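Local atomic coordinates of uncharacterized protein (Bacteroides eggerthii DSM 20697, PDB entry 4ECO), a protein that is of unknown function but is built largely from leucine-rich repeats and probably serves in protein binding. Residues N523-F528 with R544-A549; N498-L503 with I518-N523; N443-F448 with M465-T470; K474-D479 with S504-A509; E156-L161 with S461-G466. All blocks are in the same frame, centred on the assembly; numbering follows the deposited sequence. Where two conformers were deposited one is given.

From the N terminus, contact 5 opens first: the turn at 156-161, leading into helix 160-168, meets strand 461-463 after a gap of about 300 residues. It ends on the stretch where contact 3 also ends, sharing Met465 and Gly466. The other four contacts are short closures, each joining neighbouring coils of the leucine-rich repeat solenoid. Contact 3 stacks 443-448 on 465-470. Contacts 4 and 2 cross, because 498-503 opens before 504-509 has closed on 474-479. Contact 1 follows in series and shares Asn523 with contact 2. Contacts 3, 2 and 1 thus continue one stack of loops, while contact 5 ties it to a remote excursion of the chain.

Contact 1 of 5, residues N523-F528 with R544-A549; sequences NSFSKF and RNQRDA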
# COMPACT_ATOMS: atom_id res chain seq x y z
N ASN A 523 8.96 23.70 -17.68
CA ASN A 523 7.84 24.58 -17.92
C ASN A 523 8.21 25.55 -19.06
O ASN A 523 9.14 25.28 -19.81
CB ASN A 523 7.40 25.27 -16.63
CG ASN A 523 6.35 24.46 -15.90
OD1 ASN A 523 5.21 24.34 -16.34
ND2 ASN A 523 6.72 23.88 -14.77
N SER A 524 7.46 26.64 -19.23
CA SER A 524 7.69 27.49 -20.39
C SER A 524 7.91 28.96 -20.04
O SER A 524 7.66 29.82 -20.87
CB SER A 524 6.49 27.37 -21.33
OG SER A 524 6.28 26.01 -21.65
N PHE A 525 8.44 29.24 -18.85
CA PHE A 525 8.75 30.60 -18.44
C PHE A 525 9.83 31.21 -19.29
O PHE A 525 10.88 30.59 -19.49
CB PHE A 525 9.20 30.65 -16.96
CG PHE A 525 8.09 30.35 -15.98
CD1 PHE A 525 7.18 31.34 -15.60
CD2 PHE A 525 7.93 29.07 -15.47
CE1 PHE A 525 6.13 31.05 -14.72
CE2 PHE A 525 6.87 28.77 -14.60
CZ PHE A 525 5.98 29.76 -14.22
N SER A 526 9.58 32.44 -19.78
CA SER A 526 10.55 33.26 -20.51
C SER A 526 10.92 34.47 -19.62
O SER A 526 12.05 34.98 -19.70
CB SER A 526 10.02 33.69 -21.86
OG SER A 526 8.68 34.12 -21.70
N LYS A 527 9.94 34.87 -18.75
CA LYS A 527 10.03 35.89 -17.71
C LYS A 527 10.05 35.19 -16.38
O LYS A 527 9.11 34.44 -16.08
CB LYS A 527 8.86 36.90 -17.79
CG LYS A 527 9.03 38.11 -16.85
CD LYS A 527 7.71 38.67 -16.33
CE LYS A 527 7.02 39.67 -17.27
NZ LYS A 527 7.70 41.00 -17.30
N PHE A 528 11.09 35.43 -15.58
CA PHE A 528 11.27 34.75 -14.31
C PHE A 528 10.10 34.97 -13.31
O PHE A 528 9.80 36.11 -12.94
CB PHE A 528 12.59 35.16 -13.63
CG PHE A 528 13.09 34.09 -12.68
CD1 PHE A 528 12.53 33.94 -11.41
CD2 PHE A 528 14.08 33.19 -13.08
CE1 PHE A 528 12.96 32.92 -10.56
CE2 PHE A 528 14.50 32.18 -12.23
CZ PHE A 528 13.95 32.06 -10.98
N ARG A 544 14.63 24.46 -13.80
CA ARG A 544 15.40 23.76 -14.82
C ARG A 544 14.60 23.55 -16.11
O ARG A 544 13.36 23.54 -16.08
CB ARG A 544 15.85 22.39 -14.28
CG ARG A 544 17.18 22.36 -13.53
CD ARG A 544 17.64 20.93 -13.26
NE ARG A 544 17.59 20.11 -14.48
CZ ARG A 544 18.59 19.96 -15.34
NH1 ARG A 544 19.76 20.52 -15.11
NH2 ARG A 544 18.42 19.22 -16.43
N ASN A 545 15.32 23.35 -17.24
CA ASN A 545 14.84 23.01 -18.59
C ASN A 545 13.55 23.75 -19.03
O ASN A 545 12.56 23.12 -19.40
CB ASN A 545 14.60 21.49 -18.72
CG ASN A 545 15.83 20.65 -18.54
OD1 ASN A 545 16.31 20.43 -17.44
ND2 ASN A 545 16.35 20.13 -19.63
N GLN A 546 13.58 25.09 -19.07
CA GLN A 546 12.42 25.85 -19.55
C GLN A 546 12.41 25.84 -21.09
O GLN A 546 13.39 26.24 -21.72
CB GLN A 546 12.40 27.30 -19.01
CG GLN A 546 12.35 27.40 -17.50
CD GLN A 546 11.16 26.72 -16.90
OE1 GLN A 546 10.03 27.18 -17.04
NE2 GLN A 546 11.39 25.64 -16.19
N ARG A 547 11.32 25.34 -21.68
CA ARG A 547 11.18 25.20 -23.14
C ARG A 547 9.80 25.61 -23.65
O ARG A 547 8.81 25.45 -22.92
CB ARG A 547 11.43 23.74 -23.59
CG ARG A 547 12.79 23.13 -23.28
CD ARG A 547 13.96 23.68 -24.07
NE ARG A 547 15.19 23.04 -23.61
CZ ARG A 547 15.87 23.44 -22.54
NH1 ARG A 547 15.49 24.51 -21.86
NH2 ARG A 547 16.96 22.78 -22.16
N ASP A 548 9.70 26.07 -24.91
CA ASP A 548 8.40 26.39 -25.50
C ASP A 548 7.95 25.18 -26.35
O ASP A 548 8.62 24.14 -26.35
CB ASP A 548 8.43 27.71 -26.30
CG ASP A 548 9.31 27.78 -27.54
OD1 ASP A 548 9.81 26.72 -27.97
OD2 ASP A 548 9.47 28.90 -28.09
N ALA A 549 6.82 25.31 -27.07
CA ALA A 549 6.30 24.23 -27.90
C ALA A 549 7.30 23.82 -29.01
O ALA A 549 7.40 22.64 -29.35
CB ALA A 549 4.99 24.65 -28.53
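Gln546 faces Asn523 and Phe525 where two coils of a leucine-rich repeat solenoid stack, and it stands at the position usually held by the asparagine of the repeat's Asn ladder. Its CG is anti to the carbonyl carbon (chi1 -60°), and a second bend (chi2 -58°) brings CD back over the backbone of Asn523. OE1 accepts the N-H of Phe525 on an in-plane lone pair (3.2 Å from Phe525 N to Gln546 OE1). The same oxygen lies at the edge of the Phe525 ring, in its plane, 3.2 Å from CD2. Both side chains point the same way and lie side by side, with ring and amide planes 33° apart. Asn523 packs CB against the oxygen, 3.3 Å from Gln546 OE1, while its own amide serves Leu500 in the coil before. At the other end of the carboxamide, Gln546 NE2 donates to Arg544 O at 2.9 Å, from well above that carbonyl plane, and also to Leu520 O, so both polar atoms of this buried group are satisfied. Backbone bonding continues the pairing, Arg547 N giving its hydrogen to Asn523 O at 2.9 Å. Arg547 turns NH1 back to Gln546 O and to Ser575 O. Beyond it, the hydroxyl of Ser524 donates in the carbonyl plane, with OG 2.9 Å from Arg547 O.

Contact 2 of 5, residues N498-L503 with I518-N523; sequences NKLTKL and IDLSYN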
# COMPACT_ATOMS: atom_id res chain seq x y z
N ASN A 498 4.71 20.96 -16.87
CA ASN A 498 3.51 21.66 -17.26
C ASN A 498 3.92 22.57 -18.41
O ASN A 498 4.99 22.37 -19.00
CB ASN A 498 2.87 22.40 -16.07
CG ASN A 498 1.92 21.55 -15.28
OD1 ASN A 498 0.75 21.44 -15.61
ND2 ASN A 498 2.39 20.95 -14.21
N LYS A 499 3.09 23.55 -18.76
CA LYS A 499 3.41 24.45 -19.84
C LYS A 499 3.23 25.87 -19.32
O LYS A 499 2.75 26.75 -20.06
CB LYS A 499 2.54 24.11 -21.06
CG LYS A 499 2.97 22.83 -21.78
CD LYS A 499 1.93 22.36 -22.75
CE LYS A 499 2.39 21.15 -23.54
NZ LYS A 499 1.33 20.67 -24.48
N LEU A 500 3.63 26.10 -18.04
CA LEU A 500 3.48 27.36 -17.33
C LEU A 500 4.36 28.47 -17.87
O LEU A 500 5.56 28.29 -18.02
CB LEU A 500 3.77 27.18 -15.83
CG LEU A 500 2.77 26.37 -14.99
CD1 LEU A 500 3.36 26.00 -13.65
CD2 LEU A 500 1.49 27.15 -14.76
N THR A 501 3.76 29.65 -18.10
CA THR A 501 4.43 30.88 -18.54
C THR A 501 4.27 31.98 -17.52
O THR A 501 5.06 32.95 -17.53
CB THR A 501 3.90 31.38 -19.89
OG1 THR A 501 2.48 31.41 -19.83
CG2 THR A 501 4.37 30.53 -21.07
N LYS A 502 3.26 31.85 -16.62
CA LYS A 502 2.97 32.86 -15.61
C LYS A 502 2.44 32.32 -14.31
O LYS A 502 1.70 31.34 -14.28
CB LYS A 502 1.91 33.85 -16.14
CG LYS A 502 2.42 35.26 -16.40
CD LYS A 502 1.46 36.04 -17.31
CE LYS A 502 1.46 35.57 -18.76
NZ LYS A 502 0.46 36.30 -19.59
N LEU A 503 2.78 33.04 -13.24
CA LEU A 503 2.24 32.81 -11.92
C LEU A 503 1.40 34.07 -11.57
O LEU A 503 0.80 34.66 -12.49
CB LEU A 503 3.31 32.45 -10.88
CG LEU A 503 4.11 31.13 -11.09
CD1 LEU A 503 4.96 30.85 -9.89
CD2 LEU A 503 3.20 29.92 -11.35
N ILE A 518 9.43 24.98 -3.96
CA ILE A 518 8.66 25.11 -5.17
C ILE A 518 9.52 24.60 -6.35
O ILE A 518 10.70 24.97 -6.49
CB ILE A 518 8.10 26.55 -5.39
CG1 ILE A 518 7.15 26.60 -6.61
CG2 ILE A 518 9.20 27.61 -5.42
CD1 ILE A 518 6.13 27.73 -6.57
N ASP A 519 8.94 23.70 -7.17
CA ASP A 519 9.65 23.20 -8.33
C ASP A 519 8.85 23.48 -9.59
O ASP A 519 7.79 22.93 -9.80
CB ASP A 519 9.99 21.73 -8.21
CG ASP A 519 11.17 21.31 -9.07
OD1 ASP A 519 11.39 21.94 -10.13
OD2 ASP A 519 11.87 20.33 -8.69
N LEU A 520 9.36 24.39 -10.39
CA LEU A 520 8.77 24.81 -11.67
C LEU A 520 9.60 24.27 -12.85
O LEU A 520 9.48 24.77 -13.97
CB LEU A 520 8.70 26.36 -11.73
CG LEU A 520 7.98 27.08 -10.58
CD1 LEU A 520 8.31 28.53 -10.58
CD2 LEU A 520 6.48 26.85 -10.63
N SER A 521 10.44 23.25 -12.59
CA SER A 521 11.28 22.67 -13.62
C SER A 521 10.41 22.04 -14.70
O SER A 521 9.36 21.45 -14.39
CB SER A 521 12.23 21.64 -13.05
OG SER A 521 13.22 22.26 -12.25
N TYR A 522 10.85 22.22 -15.98
CA TYR A 522 10.16 21.70 -17.18
C TYR A 522 8.85 22.42 -17.38
O TYR A 522 7.77 21.83 -17.29
CB TYR A 522 9.95 20.18 -17.09
CG TYR A 522 11.26 19.44 -17.07
CD1 TYR A 522 11.91 19.11 -18.25
CD2 TYR A 522 11.87 19.09 -15.86
CE1 TYR A 522 13.11 18.40 -18.24
CE2 TYR A 522 13.08 18.40 -15.84
CZ TYR A 522 13.71 18.08 -17.04
OH TYR A 522 14.91 17.40 -17.10
N ASN A 523 8.96 23.70 -17.68
CA ASN A 523 7.84 24.58 -17.92
C ASN A 523 8.21 25.55 -19.06
O ASN A 523 9.14 25.28 -19.81
CB ASN A 523 7.40 25.27 -16.63
CG ASN A 523 6.35 24.46 -15.90
OD1 ASN A 523 5.21 24.34 -16.34
ND2 ASN A 523 6.72 23.88 -14.77
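Leu500 and Asn523 lie side by side and point the same way, whereas Leu503 and Leu520 reach toward each other tip to tip. The first pair joins an amide oxygen to a backbone N-H: Asn523 OD1 accepts from Leu500 N at 2.9 Å and 162°, the donor tilted modestly from the amide's carbonyl plane. The same oxygen rests against the Leu500 side chain, 3.2 Å from CB. In the second pair the methyls meet, with Leu503 CD1 4.1 Å from Leu520 CD1, part of the leucine core of the repeat. Asn523 ND2 turns back to Leu520 O, 3.0 Å away and in the amide's own plane, and reaches Leu495 O as well. Asn498 N donates to Tyr522 O at 3.2 Å, while Asn498 OD1 accepts from Leu469 N one coil earlier. This repetition is the Asn ladder of leucine-rich repeats. An alanine in place of Asn523 would probably leave the Leu500 N-H without its acceptor and take one donor from each of Leu495 O and Leu520 O. The chemistry implies a division of labour: a buried amide pairs with backbone groups that a leucine core could not satisfy, and the leucines beside it fill the interior.

Contact 3 of 5, residues N443-F448 with M465-T470; sequences NQISKF and MGNMLT
Met468, a selenomethionine here, sets its side chain against the backbone from Asn443 to Ser446 in the preceding coil of the leucine-rich repeat. CB sits 3.4 Å from Ile445 O and also touches Ser446 CB. CG, anti to the carbonyl carbon of its own residue (chi1 -59°), comes to 3.9 Å from Gln444 O. A bend at chi2 (-59°) turns the selenium aside, and beyond it CE ends 4.2 Å from Asn443 O. The backbone follows suit: Met468 N donates to Ile445 O at 2.8 Å, and Asn443 N donates to Gly466 O at 3.1 Å. Between these bonds stands Asn467, the ladder asparagine, whose OD1 appears to accept the N-H of Ile445, though its modelled place is doubtful; its ND2 is used on Leu464 O and Leu440 O. On the inner side Leu469 lies beside Ile445, pointing the same way, with CD2 4.1 Å from Ile445 CG2 and 3.6 Å from Phe448 N. The chemistry therefore splits by depth: Leu469 and Ile445 are buried together, polar bonding belongs to the backbone and the asparagine, and the exposed Met468 adds an apolar strip against peptide groups at the surface.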
# COMPACT_ATOMS: atom_id res chain seq x y z
N ASN A 443 -1.96 13.86 -14.61
CA ASN A 443 -3.39 13.99 -14.89
C ASN A 443 -3.56 14.91 -16.11
O ASN A 443 -2.61 15.09 -16.88
CB ASN A 443 -4.14 14.51 -13.64
CG ASN A 443 -4.67 13.43 -12.76
OD1 ASN A 443 -5.67 12.79 -13.07
ND2 ASN A 443 -4.05 13.20 -11.62
N GLN A 444 -4.75 15.51 -16.28
CA GLN A 444 -4.99 16.39 -17.41
C GLN A 444 -5.55 17.73 -16.92
O GLN A 444 -6.39 18.34 -17.61
CB GLN A 444 -5.92 15.71 -18.40
CG GLN A 444 -5.23 14.64 -19.21
CD GLN A 444 -6.18 13.98 -20.16
OE1 GLN A 444 -6.44 12.78 -20.08
NE2 GLN A 444 -6.77 14.77 -21.04
N ILE A 445 -5.05 18.20 -15.75
CA ILE A 445 -5.49 19.43 -15.10
C ILE A 445 -4.98 20.66 -15.89
O ILE A 445 -3.77 20.89 -15.94
CB ILE A 445 -5.02 19.44 -13.61
CG1 ILE A 445 -5.70 18.31 -12.81
CG2 ILE A 445 -5.26 20.83 -12.93
CD1 ILE A 445 -5.02 17.98 -11.47
N SER A 446 -5.91 21.47 -16.45
CA SER A 446 -5.59 22.71 -17.22
C SER A 446 -5.97 23.99 -16.46
O SER A 446 -5.55 25.08 -16.86
CB SER A 446 -6.30 22.71 -18.56
OG SER A 446 -7.66 22.31 -18.43
N LYS A 447 -6.77 23.86 -15.40
CA LYS A 447 -7.26 24.91 -14.52
C LYS A 447 -6.86 24.57 -13.13
O LYS A 447 -7.05 23.43 -12.71
CB LYS A 447 -8.80 25.05 -14.65
CG LYS A 447 -9.30 25.51 -16.02
CD LYS A 447 -8.81 26.91 -16.40
CE LYS A 447 -9.29 27.29 -17.77
NZ LYS A 447 -8.88 28.66 -18.13
N PHE A 448 -6.27 25.53 -12.40
CA PHE A 448 -5.80 25.29 -11.03
C PHE A 448 -6.94 24.88 -10.11
O PHE A 448 -7.98 25.54 -10.11
CB PHE A 448 -5.09 26.52 -10.47
CG PHE A 448 -4.41 26.29 -9.14
CD1 PHE A 448 -3.15 25.70 -9.08
CD2 PHE A 448 -5.01 26.67 -7.95
CE1 PHE A 448 -2.53 25.48 -7.86
CE2 PHE A 448 -4.38 26.45 -6.73
CZ PHE A 448 -3.15 25.86 -6.69
N MSE A 465 2.55 18.06 -10.72
CA MSE A 465 3.49 17.71 -11.77
C MSE A 465 2.81 16.87 -12.87
O MSE A 465 2.04 15.95 -12.57
CB MSE A 465 4.73 16.96 -11.19
CG MSE A 465 5.67 16.34 -12.26
SE MSE A 465 5.11 14.53 -12.90
CE MSE A 465 5.72 13.55 -11.35
N GLY A 466 3.18 17.14 -14.12
CA GLY A 466 2.68 16.36 -15.25
C GLY A 466 1.23 16.61 -15.53
O GLY A 466 0.43 15.68 -15.51
N ASN A 467 0.88 17.88 -15.78
CA ASN A 467 -0.49 18.27 -16.08
C ASN A 467 -0.50 19.23 -17.27
O ASN A 467 0.45 19.23 -18.06
CB ASN A 467 -1.16 18.85 -14.84
CG ASN A 467 -1.70 17.74 -14.00
OD1 ASN A 467 -2.63 17.05 -14.40
ND2 ASN A 467 -1.12 17.51 -12.85
N MSE A 468 -1.57 20.03 -17.42
CA MSE A 468 -1.80 20.90 -18.57
C MSE A 468 -1.86 22.37 -18.23
O MSE A 468 -2.34 23.16 -19.06
CB MSE A 468 -3.15 20.51 -19.23
CG MSE A 468 -3.22 19.07 -19.71
SE MSE A 468 -1.82 18.72 -21.02
CE MSE A 468 -1.64 16.67 -20.63
N LEU A 469 -1.39 22.74 -17.04
CA LEU A 469 -1.42 24.13 -16.60
C LEU A 469 -0.54 25.00 -17.50
O LEU A 469 0.53 24.57 -17.93
CB LEU A 469 -0.99 24.25 -15.13
CG LEU A 469 -1.88 23.49 -14.14
CD1 LEU A 469 -1.13 23.15 -12.88
CD2 LEU A 469 -3.19 24.22 -13.85
N THR A 470 -1.06 26.19 -17.87
CA THR A 470 -0.38 27.18 -18.71
C THR A 470 -0.13 28.45 -17.90
O THR A 470 0.80 29.21 -18.21
CB THR A 470 -1.16 27.47 -19.99
OG1 THR A 470 -2.54 27.66 -19.66
CG2 THR A 470 -1.03 26.35 -20.99

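Contact 4 of 5, residues K474-D479 with S504-A509; sequences KNSLKD and SDDFRA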
# COMPACT_ATOMS: atom_id res chain seq x y z
N LYS A 474 -4.25 35.37 -11.13
CA LYS A 474 -4.54 36.31 -10.05
C LYS A 474 -5.21 35.62 -8.85
O LYS A 474 -4.54 35.51 -7.83
CB LYS A 474 -5.40 37.50 -10.56
CG LYS A 474 -5.62 38.60 -9.53
CD LYS A 474 -5.81 40.01 -10.13
CE LYS A 474 -7.24 40.37 -10.43
NZ LYS A 474 -7.47 41.84 -10.35
N ASN A 475 -6.47 35.17 -8.93
CA ASN A 475 -7.05 34.61 -7.72
C ASN A 475 -7.22 33.09 -7.83
O ASN A 475 -8.30 32.59 -8.17
CB ASN A 475 -8.36 35.31 -7.41
CG ASN A 475 -8.17 36.73 -6.98
OD1 ASN A 475 -7.51 37.02 -5.98
ND2 ASN A 475 -8.76 37.65 -7.73
N SER A 476 -6.13 32.37 -7.55
CA SER A 476 -6.10 30.92 -7.62
C SER A 476 -5.93 30.30 -6.24
O SER A 476 -6.41 29.20 -6.01
CB SER A 476 -4.98 30.45 -8.54
OG SER A 476 -5.21 30.81 -9.89
N LEU A 477 -5.24 31.01 -5.31
CA LEU A 477 -5.01 30.53 -3.94
C LEU A 477 -5.70 31.43 -2.91
O LEU A 477 -5.61 31.20 -1.69
CB LEU A 477 -3.51 30.46 -3.66
CG LEU A 477 -2.77 29.40 -4.43
CD1 LEU A 477 -1.33 29.78 -4.60
CD2 LEU A 477 -2.90 28.06 -3.74
N LYS A 478 -6.41 32.44 -3.43
CA LYS A 478 -7.14 33.41 -2.62
C LYS A 478 -8.27 34.03 -3.44
O LYS A 478 -8.38 33.79 -4.65
CB LYS A 478 -6.17 34.49 -2.08
CG LYS A 478 -5.56 35.44 -3.13
CD LYS A 478 -5.19 36.76 -2.44
CE LYS A 478 -4.86 37.91 -3.36
NZ LYS A 478 -6.05 38.52 -4.03
N ASP A 479 -9.16 34.79 -2.75
CA ASP A 479 -10.20 35.65 -3.34
C ASP A 479 -9.61 37.06 -3.39
O ASP A 479 -8.69 37.34 -2.62
CB ASP A 479 -11.54 35.57 -2.57
CG ASP A 479 -12.37 34.30 -2.77
OD1 ASP A 479 -12.09 33.54 -3.73
OD2 ASP A 479 -13.32 34.09 -2.00
N SER A 504 1.32 34.47 -10.29
CA SER A 504 0.56 35.62 -9.78
C SER A 504 1.12 36.02 -8.46
O SER A 504 2.00 35.32 -7.94
CB SER A 504 -0.92 35.28 -9.65
OG SER A 504 -1.13 34.11 -8.87
N ASP A 505 0.61 37.12 -7.88
CA ASP A 505 1.10 37.60 -6.58
C ASP A 505 0.57 36.73 -5.45
O ASP A 505 0.86 36.98 -4.28
CB ASP A 505 0.73 39.06 -6.38
CG ASP A 505 1.57 39.99 -7.22
OD1 ASP A 505 2.25 39.49 -8.16
OD2 ASP A 505 1.54 41.21 -6.96
N ASP A 506 -0.16 35.65 -5.83
CA ASP A 506 -0.64 34.61 -4.94
C ASP A 506 0.52 33.86 -4.33
O ASP A 506 0.31 33.12 -3.37
CB ASP A 506 -1.54 33.60 -5.70
CG ASP A 506 -2.95 34.02 -6.04
OD1 ASP A 506 -3.31 35.20 -5.76
OD2 ASP A 506 -3.70 33.19 -6.60
N PHE A 507 1.72 33.95 -4.93
CA PHE A 507 2.87 33.19 -4.46
C PHE A 507 3.76 34.02 -3.49
O PHE A 507 4.63 33.46 -2.81
CB PHE A 507 3.65 32.68 -5.66
CG PHE A 507 2.90 31.58 -6.38
CD1 PHE A 507 2.00 31.88 -7.40
CD2 PHE A 507 3.08 30.24 -6.02
CE1 PHE A 507 1.30 30.86 -8.05
CE2 PHE A 507 2.39 29.22 -6.69
CZ PHE A 507 1.50 29.54 -7.68
N ARG A 508 3.48 35.33 -3.35
CA ARG A 508 4.18 36.21 -2.43
C ARG A 508 3.81 35.85 -0.97
O ARG A 508 2.80 35.16 -0.74
CB ARG A 508 3.87 37.68 -2.76
CG ARG A 508 4.26 38.03 -4.20
CD ARG A 508 4.01 39.48 -4.59
NE ARG A 508 4.71 40.45 -3.74
CZ ARG A 508 6.01 40.72 -3.81
NH1 ARG A 508 6.80 40.05 -4.66
NH2 ARG A 508 6.55 41.64 -3.02
N ALA A 509 4.62 36.27 0.01
CA ALA A 509 4.46 35.97 1.43
C ALA A 509 3.10 36.45 2.01
O ALA A 509 2.71 36.04 3.12
CB ALA A 509 5.59 36.59 2.20
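Asp506 holds CG anti to its carbonyl carbon (chi1 -76°), and Leu477 does likewise (chi1 -69°), which sets the carboxylate against the turn at 476-477 and brings Leu477 across the acid's side chain. Asp506 OD2 is gripped by two backbone N-H groups. Ser476 N donates at 2.7 Å, nearly along the C-O bond, and Leu477 N at 3.0 Å, from above the carboxylate plane. Lys478 and Asp506 cross obliquely, CG of the lysine 3.5 Å from Asp506 OD1. The lysine amine stays apart from this acid: NZ is 4.6 Å from Asp506 OD1 and bonds instead to Asn475 OD1 at 2.9 Å, as well as to Asp479 O and Glu480 O. An alanine at Asp506 would probably leave the N-H groups of Ser476 and Leu477 without their shared acceptor and Lys478 CG without the oxygen it packs on. Apolar packing completes the contact, with Leu477 CD1 over one face of the Phe507 ring, offset toward its rim, 4.2 Å from CZ. In the fold, the 3-10 segment 505-507 abuts the chain that enters the short, weakly bonded strand near 478-479, which pairs antiparallel with 482-483. Phe448 covers Leu477 from the preceding coil, and Phe507 reaches inward to Ile518 on strand 517-519.

Contact 5 of 5, residues E156-L161 with S461-G466; sequences EDFSDL and SINLMG
Asp157 O receives an N-H of Asn463 ND2 at 3.2 Å and 159°, joining a 3-10 turn of a distant excursion to strand 461-463 of the leucine-rich repeat solenoid. The oxygen lies in the amide plane of Asn463, while the donor sits high above the carbonyl plane of Asp157. Asn463 CG is anti to its backbone N (chi1 -159°), and OD1 takes the N-H of Met465 in an Asx turn, 3.2 Å from N, which fixes the amide's rotation. Phe158 and Asn463 slide past each other in opposite directions, ring and amide planes only 5° apart, with CD1 3.5 Å from Asn463 ND2. Ile462 O lies at the ring edge, in plane, 3.3 Å from Phe158 CE1. At the end of the ring, Phe158 CZ is 3.5 Å from Ser461 CB; that serine's hydroxyl bonds to Ser437. Asp157 OD2 bonds Asn439, one strand back, and Ser159, the N-cap of helix 160-168, bonds Asp494 through its N and Asp519 through OG. The chemistry implies that two things hold the excursion together: polar bonds from Asn439, Asn463, Asp494 and Asp519, set along successive parallel strands, to a turn and a helix start, and the buried ring of Phe158.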
# COMPACT_ATOMS: atom_id res chain seq x y z
N GLU A 156 6.29 10.55 -2.26
CA GLU A 156 7.41 9.96 -2.99
C GLU A 156 7.55 10.60 -4.40
O GLU A 156 8.66 10.79 -4.90
CB GLU A 156 7.19 8.42 -3.10
CG GLU A 156 8.30 7.64 -3.78
CD GLU A 156 9.72 7.81 -3.26
OE1 GLU A 156 9.90 7.91 -2.03
OE2 GLU A 156 10.65 7.80 -4.11
N ASP A 157 6.42 10.94 -5.01
CA ASP A 157 6.34 11.52 -6.34
C ASP A 157 6.80 12.97 -6.39
O ASP A 157 6.87 13.53 -7.50
CB ASP A 157 4.93 11.41 -6.90
CG ASP A 157 4.62 10.01 -7.36
OD1 ASP A 157 5.55 9.34 -7.86
OD2 ASP A 157 3.44 9.60 -7.25
N PHE A 158 7.13 13.56 -5.23
CA PHE A 158 7.71 14.89 -5.20
C PHE A 158 9.12 14.83 -5.71
O PHE A 158 9.79 13.81 -5.54
CB PHE A 158 7.69 15.46 -3.79
CG PHE A 158 6.38 16.04 -3.38
CD1 PHE A 158 5.75 17.01 -4.15
CD2 PHE A 158 5.83 15.73 -2.14
CE1 PHE A 158 4.56 17.59 -3.75
CE2 PHE A 158 4.64 16.32 -1.72
CZ PHE A 158 4.00 17.23 -2.54
N SER A 159 9.60 15.91 -6.32
CA SER A 159 10.95 15.97 -6.86
C SER A 159 11.97 15.87 -5.73
O SER A 159 11.67 16.17 -4.57
CB SER A 159 11.16 17.26 -7.63
OG SER A 159 11.15 18.40 -6.78
N ASP A 160 13.21 15.48 -6.09
CA ASP A 160 14.28 15.39 -5.12
C ASP A 160 14.44 16.71 -4.42
O ASP A 160 14.52 16.70 -3.19
CB ASP A 160 15.56 14.93 -5.80
CG ASP A 160 15.52 13.45 -6.15
OD1 ASP A 160 14.86 12.67 -5.39
OD2 ASP A 160 16.11 13.07 -7.17
N LEU A 161 14.33 17.85 -5.16
CA LEU A 161 14.43 19.19 -4.57
C LEU A 161 13.41 19.37 -3.44
O LEU A 161 13.80 19.67 -2.29
CB LEU A 161 14.25 20.27 -5.66
CG LEU A 161 14.10 21.73 -5.21
CD1 LEU A 161 15.33 22.22 -4.55
CD2 LEU A 161 13.89 22.60 -6.37
N SER A 461 1.25 20.43 1.33
CA SER A 461 1.95 20.11 0.08
C SER A 461 0.98 19.64 -1.01
O SER A 461 0.00 18.93 -0.72
CB SER A 461 3.01 19.04 0.31
OG SER A 461 2.42 17.81 0.70
N ILE A 462 1.28 20.04 -2.26
CA ILE A 462 0.49 19.68 -3.43
C ILE A 462 1.43 19.26 -4.57
O ILE A 462 2.45 19.90 -4.83
CB ILE A 462 -0.45 20.83 -3.84
CG1 ILE A 462 -1.47 20.38 -4.92
CG2 ILE A 462 0.29 22.13 -4.23
CD1 ILE A 462 -2.68 21.28 -5.08
N ASN A 463 1.06 18.19 -5.27
CA ASN A 463 1.83 17.73 -6.41
C ASN A 463 0.97 17.86 -7.62
O ASN A 463 -0.04 17.19 -7.72
CB ASN A 463 2.31 16.30 -6.21
CG ASN A 463 3.49 15.96 -7.07
OD1 ASN A 463 3.74 16.54 -8.16
ND2 ASN A 463 4.21 14.98 -6.58
N LEU A 464 1.31 18.78 -8.50
CA LEU A 464 0.55 19.04 -9.73
C LEU A 464 1.43 18.78 -10.95
O LEU A 464 1.10 19.17 -12.05
CB LEU A 464 0.00 20.46 -9.71
CG LEU A 464 -1.30 20.62 -8.97
CD1 LEU A 464 -1.54 22.06 -8.59
CD2 LEU A 464 -2.45 20.08 -9.79
N MSE A 465 2.55 18.06 -10.72
CA MSE A 465 3.49 17.71 -11.77
C MSE A 465 2.81 16.87 -12.87
O MSE A 465 2.04 15.95 -12.57
CB MSE A 465 4.73 16.96 -11.19
CG MSE A 465 5.67 16.34 -12.26
SE MSE A 465 5.11 14.53 -12.90
CE MSE A 465 5.72 13.55 -11.35
N GLY A 466 3.18 17.14 -14.12
CA GLY A 466 2.68 16.36 -15.25
C GLY A 466 1.23 16.61 -15.53
O GLY A 466 0.43 15.68 -15.51